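Local coordinates for protein pentafunctional AROM polypeptide (Schizosaccharomyces pombe, PDB 5SWV) that catalyses the five central steps of the shikimate pathway, the crystallised portion carrying the 3-dehydroquinate dehydratase and shikimate dehydrogenase activities, at residues V167-G172 with I199-G204; I399-R404 with I422-S427. All coordinates share one frame; numbering follows the deposited sequence.

How the contacts relate
Both contacts pair neighbouring parallel strands of a beta-alpha-beta unit, but in separate domains on opposite sides of the chain's centre, their centres about 57 Å apart. Contact 1 joins two strands of the dehydroquinase TIM barrel, and all its touching residues are buried; contact 2 joins the second and third strands of the dehydrogenase's Rossmann-like sheet, probably that of the nucleotide-binding domain, where 422-426 is an edge strand within this chain and His423 and Ile424 are partly exposed. In contact 1 one face carries a lysine, a phenylalanine ring and aliphatic groups; in contact 2 one face is aliphatic, the other adds Tyr400 and His423 to Leu402 and Ile425, and a serine hydroxyl bonds a backbone carbonyl.

Contact 1: V167-G172 with I199-G204; sequences VIKLVG and ILFNMG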
ATOM      1  N   VAL A 167      -7.645  15.738 -13.419  1.00 35.96           N
ATOM      2  CA  VAL A 167      -7.355  14.606 -14.300  1.00 35.14           C
ATOM      3  C   VAL A 167      -8.463  14.540 -15.338  1.00 34.85           C
ATOM      4  O   VAL A 167      -9.598  14.911 -15.037  1.00 35.49           O
ATOM      5  CB  VAL A 167      -7.345  13.267 -13.529  1.00 34.77           C
ATOM      6  CG1 VAL A 167      -7.021  12.092 -14.471  1.00 34.47           C
ATOM      7  CG2 VAL A 167      -6.378  13.335 -12.350  1.00 33.98           C
ATOM      8  N   ILE A 168      -8.149  14.090 -16.554  1.00 34.16           N
ATOM      9  CA  ILE A 168      -9.175  13.895 -17.580  1.00 33.10           C
ATOM     10  C   ILE A 168      -9.174  12.431 -17.953  1.00 32.96           C
ATOM     11  O   ILE A 168      -8.126  11.835 -18.137  1.00 32.24           O
ATOM     12  CB  ILE A 168      -8.953  14.771 -18.815  1.00 33.10           C
ATOM     13  CG1 ILE A 168      -9.019  16.250 -18.422  1.00 33.47           C
ATOM     14  CG2 ILE A 168     -10.009  14.469 -19.871  1.00 32.99           C
ATOM     15  CD1 ILE A 168      -8.744  17.231 -19.552  1.00 33.86           C
ATOM     16  N   LYS A 169     -10.366  11.854 -18.043  1.00 33.61           N
ATOM     17  CA  LYS A 169     -10.537  10.456 -18.386  1.00 33.85           C
ATOM     18  C   LYS A 169     -11.422  10.384 -19.622  1.00 34.10           C
ATOM     19  O   LYS A 169     -12.568  10.811 -19.587  1.00 33.29           O
ATOM     20  CB  LYS A 169     -11.160   9.725 -17.216  1.00 34.20           C
ATOM     21  CG  LYS A 169     -11.362   8.238 -17.419  1.00 34.98           C
ATOM     22  CD  LYS A 169     -12.143   7.681 -16.237  1.00 36.06           C
ATOM     23  CE  LYS A 169     -13.040   6.531 -16.656  1.00 37.71           C
ATOM     24  NZ  LYS A 169     -12.397   5.216 -16.416  1.00 38.57           N
ATOM     25  N   LEU A 170     -10.877   9.852 -20.714  1.00 34.83           N
ATOM     26  CA  LEU A 170     -11.624   9.693 -21.962  1.00 35.40           C
ATOM     27  C   LEU A 170     -11.583   8.230 -22.336  1.00 35.79           C
ATOM     28  O   LEU A 170     -10.499   7.653 -22.431  1.00 35.18           O
ATOM     29  CB  LEU A 170     -10.996  10.521 -23.072  1.00 35.51           C
ATOM     30  CG  LEU A 170     -10.852  12.010 -22.793  1.00 36.09           C
ATOM     31  CD1 LEU A 170     -10.149  12.681 -23.962  1.00 36.33           C
ATOM     32  CD2 LEU A 170     -12.202  12.670 -22.526  1.00 36.24           C
ATOM     33  N   VAL A 171     -12.759   7.633 -22.544  1.00 36.13           N
ATOM     34  CA  VAL A 171     -12.844   6.210 -22.850  1.00 36.50           C
ATOM     35  C   VAL A 171     -13.709   5.938 -24.064  1.00 36.53           C
ATOM     36  O   VAL A 171     -14.896   6.199 -24.034  1.00 36.46           O
ATOM     37  CB  VAL A 171     -13.411   5.404 -21.675  1.00 36.24           C
ATOM     38  CG1 VAL A 171     -13.390   3.915 -22.017  1.00 36.12           C
ATOM     39  CG2 VAL A 171     -12.616   5.691 -20.409  1.00 36.10           C
ATOM     40  N   GLY A 172     -13.111   5.386 -25.113  1.00 37.07           N
ATOM     41  CA  GLY A 172     -13.842   5.029 -26.320  1.00 38.18           C
ATOM     42  C   GLY A 172     -14.321   3.597 -26.265  1.00 39.21           C
ATOM     43  O   GLY A 172     -14.038   2.886 -25.302  1.00 39.09           O
ATOM     44  N   ILE A 199      -6.114   9.871 -18.322  1.00 37.15           N
ATOM     45  CA  ILE A 199      -6.489   8.454 -18.422  1.00 36.07           C
ATOM     46  C   ILE A 199      -7.197   8.281 -19.766  1.00 34.78           C
ATOM     47  O   ILE A 199      -8.161   8.976 -20.051  1.00 34.01           O
ATOM     48  CB  ILE A 199      -7.451   8.018 -17.299  1.00 36.28           C
ATOM     49  CG1 ILE A 199      -6.925   8.422 -15.921  1.00 36.49           C
ATOM     50  CG2 ILE A 199      -7.664   6.509 -17.326  1.00 36.26           C
ATOM     51  CD1 ILE A 199      -7.918   8.183 -14.802  1.00 36.44           C
ATOM     52  N   LEU A 200      -6.740   7.331 -20.567  1.00 34.34           N
ATOM     53  CA  LEU A 200      -7.183   7.205 -21.947  1.00 34.38           C
ATOM     54  C   LEU A 200      -7.071   5.776 -22.452  1.00 33.37           C
ATOM     55  O   LEU A 200      -5.991   5.209 -22.475  1.00 32.91           O
ATOM     56  CB  LEU A 200      -6.341   8.130 -22.804  1.00 35.64           C
ATOM     57  CG  LEU A 200      -6.573   8.152 -24.314  1.00 36.88           C
ATOM     58  CD1 LEU A 200      -7.955   8.710 -24.618  1.00 37.22           C
ATOM     59  CD2 LEU A 200      -5.486   8.966 -25.011  1.00 37.43           C
ATOM     60  N   PHE A 201      -8.200   5.204 -22.851  1.00 33.15           N
ATOM     61  CA  PHE A 201      -8.261   3.840 -23.385  1.00 32.62           C
ATOM     62  C   PHE A 201      -9.597   3.580 -24.058  1.00 32.69           C
ATOM     63  O   PHE A 201     -10.475   4.430 -24.050  1.00 31.67           O
ATOM     64  CB  PHE A 201      -8.032   2.803 -22.285  1.00 31.92           C
ATOM     65  CG  PHE A 201      -9.033   2.851 -21.176  1.00 31.54           C
ATOM     66  CD1 PHE A 201      -8.878   3.744 -20.115  1.00 31.53           C
ATOM     67  CD2 PHE A 201     -10.108   1.974 -21.149  1.00 31.65           C
ATOM     68  CE1 PHE A 201      -9.794   3.775 -19.068  1.00 31.12           C
ATOM     69  CE2 PHE A 201     -11.024   1.994 -20.095  1.00 31.48           C
ATOM     70  CZ  PHE A 201     -10.871   2.906 -19.064  1.00 31.18           C
ATOM     71  N   ASN A 202      -9.713   2.404 -24.668  1.00 33.58           N
ATOM     72  CA  ASN A 202     -10.945   1.932 -25.257  1.00 34.28           C
ATOM     73  C   ASN A 202     -11.412   0.735 -24.468  1.00 35.56           C
ATOM     74  O   ASN A 202     -10.632  -0.196 -24.214  1.00 34.69           O
ATOM     75  CB  ASN A 202     -10.738   1.508 -26.701  1.00 34.29           C
ATOM     76  CG  ASN A 202     -10.312   2.660 -27.595  1.00 34.34           C
ATOM     77  OD1 ASN A 202     -10.922   3.726 -27.583  1.00 34.37           O
ATOM     78  ND2 ASN A 202      -9.267   2.447 -28.383  1.00 34.43           N
ATOM     79  N   MET A 203     -12.682   0.768 -24.071  1.00 37.06           N
ATOM     80  CA  MET A 203     -13.326  -0.413 -23.531  1.00 38.85           C
ATOM     81  C   MET A 203     -13.742  -1.336 -24.679  1.00 38.47           C
ATOM     82  O   MET A 203     -13.587  -0.987 -25.856  1.00 38.53           O
ATOM     83  CB  MET A 203     -14.481  -0.032 -22.607  1.00 40.86           C
ATOM     84  CG  MET A 203     -15.687   0.653 -23.242  1.00 43.30           C
ATOM     85  SD  MET A 203     -16.961   1.197 -22.063  1.00 45.91           S
ATOM     86  CE  MET A 203     -16.020   1.816 -20.679  1.00 45.39           C
ATOM     87  N   GLY A 204     -14.242  -2.514 -24.328  1.00 38.13           N
ATOM     88  CA  GLY A 204     -14.537  -3.561 -25.298  1.00 38.13           C
ATOM     89  C   GLY A 204     -13.402  -4.555 -25.308  1.00 38.88           C
ATOM     90  O   GLY A 204     -12.265  -4.200 -25.019  1.00 38.47           O
TER
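Gly172 O takes the backbone N-H of Met203 at 2.8 Å, the donor tilted 25° from the carbonyl plane, and also meets the CA-H of Asn202. Before it along the strands the parallel ladder runs from Ile199 N to Ile168 O, through Leu170 N to Ile199 O and a weak link from Phe201 N to Leu170 O, to Gly172 N on Phe201 O.

On the face carrying Lys169, Val171, Ile199 and Phe201, the Phe201 ring receives Val171 CG2 over one face, offset toward the rim, in a CH-pi contact 3.9 Å from the centroid. Lys169 NZ comes to the ring edge, 3.8 Å from Phe201 CZ, while Lys169 CG packs 3.9 Å from Ile199 CB. Beyond the ring along 199-204, Met203 CE reaches Val171 CG1 at 3.6 Å.

On the other face Leu200 CD1 lies against Leu170 CB, and Asn202 OD1 approaches Gly172 CA at 3.4 Å; the amide is held by Trp148 NE1 at OD1 and by Asn180 OD1 at ND2. Leu200 and Asn202 thus face helix 177-193, the crossover of this TIM-barrel beta-alpha-beta unit, whereas Lys169, Val171 and Met203 touch His140 of strand 134-140.

Contact 2: I399-R404 with I422-S427; sequences IYLLNR and IHIIDS
Ile399 O receives His423 N at 2.9 Å, in a nearly straight N-H...O bond (168°) whose donor stands 36° above the carbonyl plane; the CA-H of Ile422 points to the same oxygen. Next along, Tyr400 turns its ring to the face shared with His423 and Ile425. Its chi1 of -71° puts CG beside the backbone N, anti to the carbonyl carbon. Tyr400 CE2 lies 3.9 Å from His423 CB and Tyr400 CD2 3.8 Å from Ile425 CD1, the isoleucine side chain crossing that of the tyrosine at about a right angle. The Tyr400 and His423 rings meet obliquely. Tyr400 OH is hydrogen-bonded to Glu434.

Leu401 N donates to His423 O at 3.1 Å, and Leu401 O accepts from Ile425 N at 2.9 Å. This is the parallel ladder of a beta-alpha-beta unit whose connecting helix is 406-413, set at one margin of a six-stranded sheet in the 3-2-1-4-5-6 strand order of the Rossmann fold, consistent with the nucleotide-binding domain of shikimate dehydrogenase. The Leu401 side chain lies beside that of Ile422, pointing the same way, with CD2 4.0 Å from Ile422 CG2. Ile424, on this same face, packs on helix 406-413.

Leu402 returns to the tyrosine's face, and its CD1 touches Ile425 CG2 at 3.9 Å, while its backbone is bonded to the central strand 374-378 and to Gly379 just beyond. At Asn403 a side chain makes the bond: Ser427 OG donates to Asn403 O at 2.9 Å, in the carbonyl plane, and has a weak second link to Lys456. Arg404 then points away from 422-427, its side chain touching Pro454.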
ATOM      1  N   ILE A 399       5.980   5.371  25.261  1.00 37.34           N
ATOM      2  CA  ILE A 399       6.696   4.195  24.814  1.00 36.58           C
ATOM      3  C   ILE A 399       7.582   3.729  25.974  1.00 36.45           C
ATOM      4  O   ILE A 399       8.661   4.296  26.202  1.00 35.92           O
ATOM      5  CB  ILE A 399       7.542   4.517  23.557  1.00 36.23           C
ATOM      6  CG1 ILE A 399       6.666   5.119  22.449  1.00 36.26           C
ATOM      7  CG2 ILE A 399       8.217   3.270  23.022  1.00 36.01           C
ATOM      8  CD1 ILE A 399       7.430   5.803  21.336  1.00 36.11           C
ATOM      9  N   TYR A 400       7.114   2.720  26.716  1.00 36.02           N
ATOM     10  CA  TYR A 400       7.883   2.152  27.829  1.00 36.01           C
ATOM     11  C   TYR A 400       8.993   1.248  27.307  1.00 35.45           C
ATOM     12  O   TYR A 400       8.800   0.513  26.329  1.00 34.64           O
ATOM     13  CB  TYR A 400       6.967   1.432  28.840  1.00 36.44           C
ATOM     14  CG  TYR A 400       6.139   2.421  29.625  1.00 37.01           C
ATOM     15  CD1 TYR A 400       4.907   2.871  29.142  1.00 37.52           C
ATOM     16  CD2 TYR A 400       6.616   2.975  30.809  1.00 37.35           C
ATOM     17  CE1 TYR A 400       4.155   3.818  29.839  1.00 37.81           C
ATOM     18  CE2 TYR A 400       5.872   3.918  31.512  1.00 37.97           C
ATOM     19  CZ  TYR A 400       4.637   4.341  31.021  1.00 38.08           C
ATOM     20  OH  TYR A 400       3.889   5.283  31.706  1.00 38.53           O
ATOM     21  N   LEU A 401      10.157   1.324  27.953  1.00 34.83           N
ATOM     22  CA  LEU A 401      11.348   0.607  27.512  1.00 34.97           C
ATOM     23  C   LEU A 401      11.969  -0.185  28.658  1.00 35.59           C
ATOM     24  O   LEU A 401      12.336   0.388  29.679  1.00 36.16           O
ATOM     25  CB  LEU A 401      12.355   1.595  26.957  1.00 34.80           C
ATOM     26  CG  LEU A 401      13.680   1.037  26.432  1.00 35.45           C
ATOM     27  CD1 LEU A 401      13.483  -0.011  25.343  1.00 35.99           C
ATOM     28  CD2 LEU A 401      14.545   2.166  25.898  1.00 35.54           C
ATOM     29  N   LEU A 402      12.112  -1.494  28.471  1.00 35.88           N
ATOM     30  CA  LEU A 402      12.460  -2.401  29.549  1.00 36.47           C
ATOM     31  C   LEU A 402      13.647  -3.273  29.190  1.00 37.26           C
ATOM     32  O   LEU A 402      13.650  -3.922  28.135  1.00 37.82           O
ATOM     33  CB  LEU A 402      11.269  -3.283  29.870  1.00 36.91           C
ATOM     34  CG  LEU A 402      11.480  -4.374  30.933  1.00 38.24           C
ATOM     35  CD1 LEU A 402      11.869  -3.804  32.299  1.00 38.26           C
ATOM     36  CD2 LEU A 402      10.219  -5.218  31.053  1.00 38.79           C
ATOM     37  N   ASN A 403      14.629  -3.312  30.097  1.00 38.09           N
ATOM     38  CA  ASN A 403      15.867  -4.062  29.917  1.00 39.12           C
ATOM     39  C   ASN A 403      16.471  -4.584  31.211  1.00 40.66           C
ATOM     40  O   ASN A 403      16.039  -4.236  32.309  1.00 41.87           O
ATOM     41  CB  ASN A 403      16.889  -3.183  29.205  1.00 38.93           C
ATOM     42  CG  ASN A 403      16.585  -3.034  27.734  1.00 38.58           C
ATOM     43  OD1 ASN A 403      16.674  -3.996  26.987  1.00 38.86           O
ATOM     44  ND2 ASN A 403      16.186  -1.841  27.319  1.00 38.34           N
ATOM     45  N   ARG A 404      17.481  -5.433  31.057  1.00 42.17           N
ATOM     46  CA  ARG A 404      18.253  -5.963  32.177  1.00 43.11           C
ATOM     47  C   ARG A 404      18.960  -4.842  32.910  1.00 42.24           C
ATOM     48  O   ARG A 404      19.022  -4.875  34.119  1.00 42.94           O
ATOM     49  CB  ARG A 404      19.287  -6.996  31.704  1.00 44.38           C
ATOM     50  CG  ARG A 404      18.689  -8.324  31.253  1.00 45.52           C
ATOM     51  CD  ARG A 404      19.622  -9.017  30.272  1.00 46.67           C
ATOM     52  NE  ARG A 404      19.197 -10.382  29.941  1.00 47.82           N
ATOM     53  CZ  ARG A 404      19.376 -11.457  30.715  1.00 48.47           C
ATOM     54  NH1 ARG A 404      19.962 -11.352  31.901  1.00 49.49           N
ATOM     55  NH2 ARG A 404      18.967 -12.655  30.301  1.00 48.52           N
ATOM     56  N   ILE A 422       9.785   8.330  25.165  1.00 35.71           N
ATOM     57  CA  ILE A 422      10.388   7.124  25.720  1.00 37.16           C
ATOM     58  C   ILE A 422      10.433   7.263  27.233  1.00 38.17           C
ATOM     59  O   ILE A 422      10.894   8.276  27.725  1.00 39.21           O
ATOM     60  CB  ILE A 422      11.805   6.872  25.172  1.00 37.18           C
ATOM     61  CG1 ILE A 422      11.755   6.761  23.644  1.00 36.88           C
ATOM     62  CG2 ILE A 422      12.388   5.585  25.761  1.00 37.24           C
ATOM     63  CD1 ILE A 422      13.108   6.733  22.974  1.00 36.83           C
ATOM     64  N   HIS A 423       9.937   6.255  27.949  1.00 39.54           N
ATOM     65  CA  HIS A 423       9.977   6.195  29.412  1.00 40.49           C
ATOM     66  C   HIS A 423      10.642   4.907  29.833  1.00 40.05           C
ATOM     67  O   HIS A 423      10.070   3.838  29.681  1.00 41.06           O
ATOM     68  CB  HIS A 423       8.563   6.280  29.978  1.00 42.49           C
ATOM     69  CG  HIS A 423       7.881   7.562  29.634  1.00 45.66           C
ATOM     70  ND1 HIS A 423       8.224   8.764  30.220  1.00 47.69           N
ATOM     71  CD2 HIS A 423       6.940   7.850  28.706  1.00 47.32           C
ATOM     72  CE1 HIS A 423       7.499   9.733  29.690  1.00 48.73           C
ATOM     73  NE2 HIS A 423       6.704   9.204  28.777  1.00 48.77           N
ATOM     74  N   ILE A 424      11.862   5.007  30.344  1.00 40.10           N
ATOM     75  CA  ILE A 424      12.646   3.834  30.735  1.00 39.88           C
ATOM     76  C   ILE A 424      12.116   3.274  32.054  1.00 39.94           C
ATOM     77  O   ILE A 424      11.706   4.019  32.929  1.00 38.49           O
ATOM     78  CB  ILE A 424      14.150   4.196  30.850  1.00 40.41           C
ATOM     79  CG1 ILE A 424      14.715   4.561  29.470  1.00 40.10           C
ATOM     80  CG2 ILE A 424      14.954   3.054  31.462  1.00 40.78           C
ATOM     81  CD1 ILE A 424      16.009   5.338  29.511  1.00 40.04           C
ATOM     82  N   ILE A 425      12.114   1.950  32.159  1.00 41.43           N
ATOM     83  CA  ILE A 425      11.743   1.227  33.368  1.00 42.82           C
ATOM     84  C   ILE A 425      12.981   0.517  33.885  1.00 44.78           C
ATOM     85  O   ILE A 425      13.587  -0.252  33.147  1.00 44.90           O
ATOM     86  CB  ILE A 425      10.685   0.152  33.061  1.00 42.75           C
ATOM     87  CG1 ILE A 425       9.387   0.805  32.586  1.00 42.29           C
ATOM     88  CG2 ILE A 425      10.435  -0.729  34.285  1.00 42.97           C
ATOM     89  CD1 ILE A 425       8.387  -0.178  32.018  1.00 42.34           C
ATOM     90  N   ASP A 426      13.331   0.771  35.145  1.00 48.54           N
ATOM     91  CA  ASP A 426      14.469   0.150  35.819  1.00 51.66           C
ATOM     92  C   ASP A 426      13.966  -1.100  36.513  1.00 54.21           C
ATOM     93  O   ASP A 426      13.159  -1.028  37.446  1.00 54.35           O
ATOM     94  CB  ASP A 426      15.081   1.118  36.852  1.00 53.43           C
ATOM     95  CG  ASP A 426      16.383   0.591  37.495  1.00 54.64           C
ATOM     96  OD1 ASP A 426      16.905  -0.489  37.133  1.00 54.33           O
ATOM     97  OD2 ASP A 426      16.881   1.278  38.406  1.00 57.10           O
ATOM     98  N   SER A 427      14.446  -2.250  36.057  1.00 56.92           N
ATOM     99  CA  SER A 427      14.046  -3.522  36.638  1.00 59.54           C
ATOM    100  C   SER A 427      14.565  -3.730  38.070  1.00 63.24           C
ATOM    101  O   SER A 427      14.067  -4.612  38.767  1.00 64.05           O
ATOM    102  CB  SER A 427      14.457  -4.686  35.728  1.00 58.98           C
ATOM    103  OG  SER A 427      15.747  -4.506  35.178  1.00 57.55           O
TER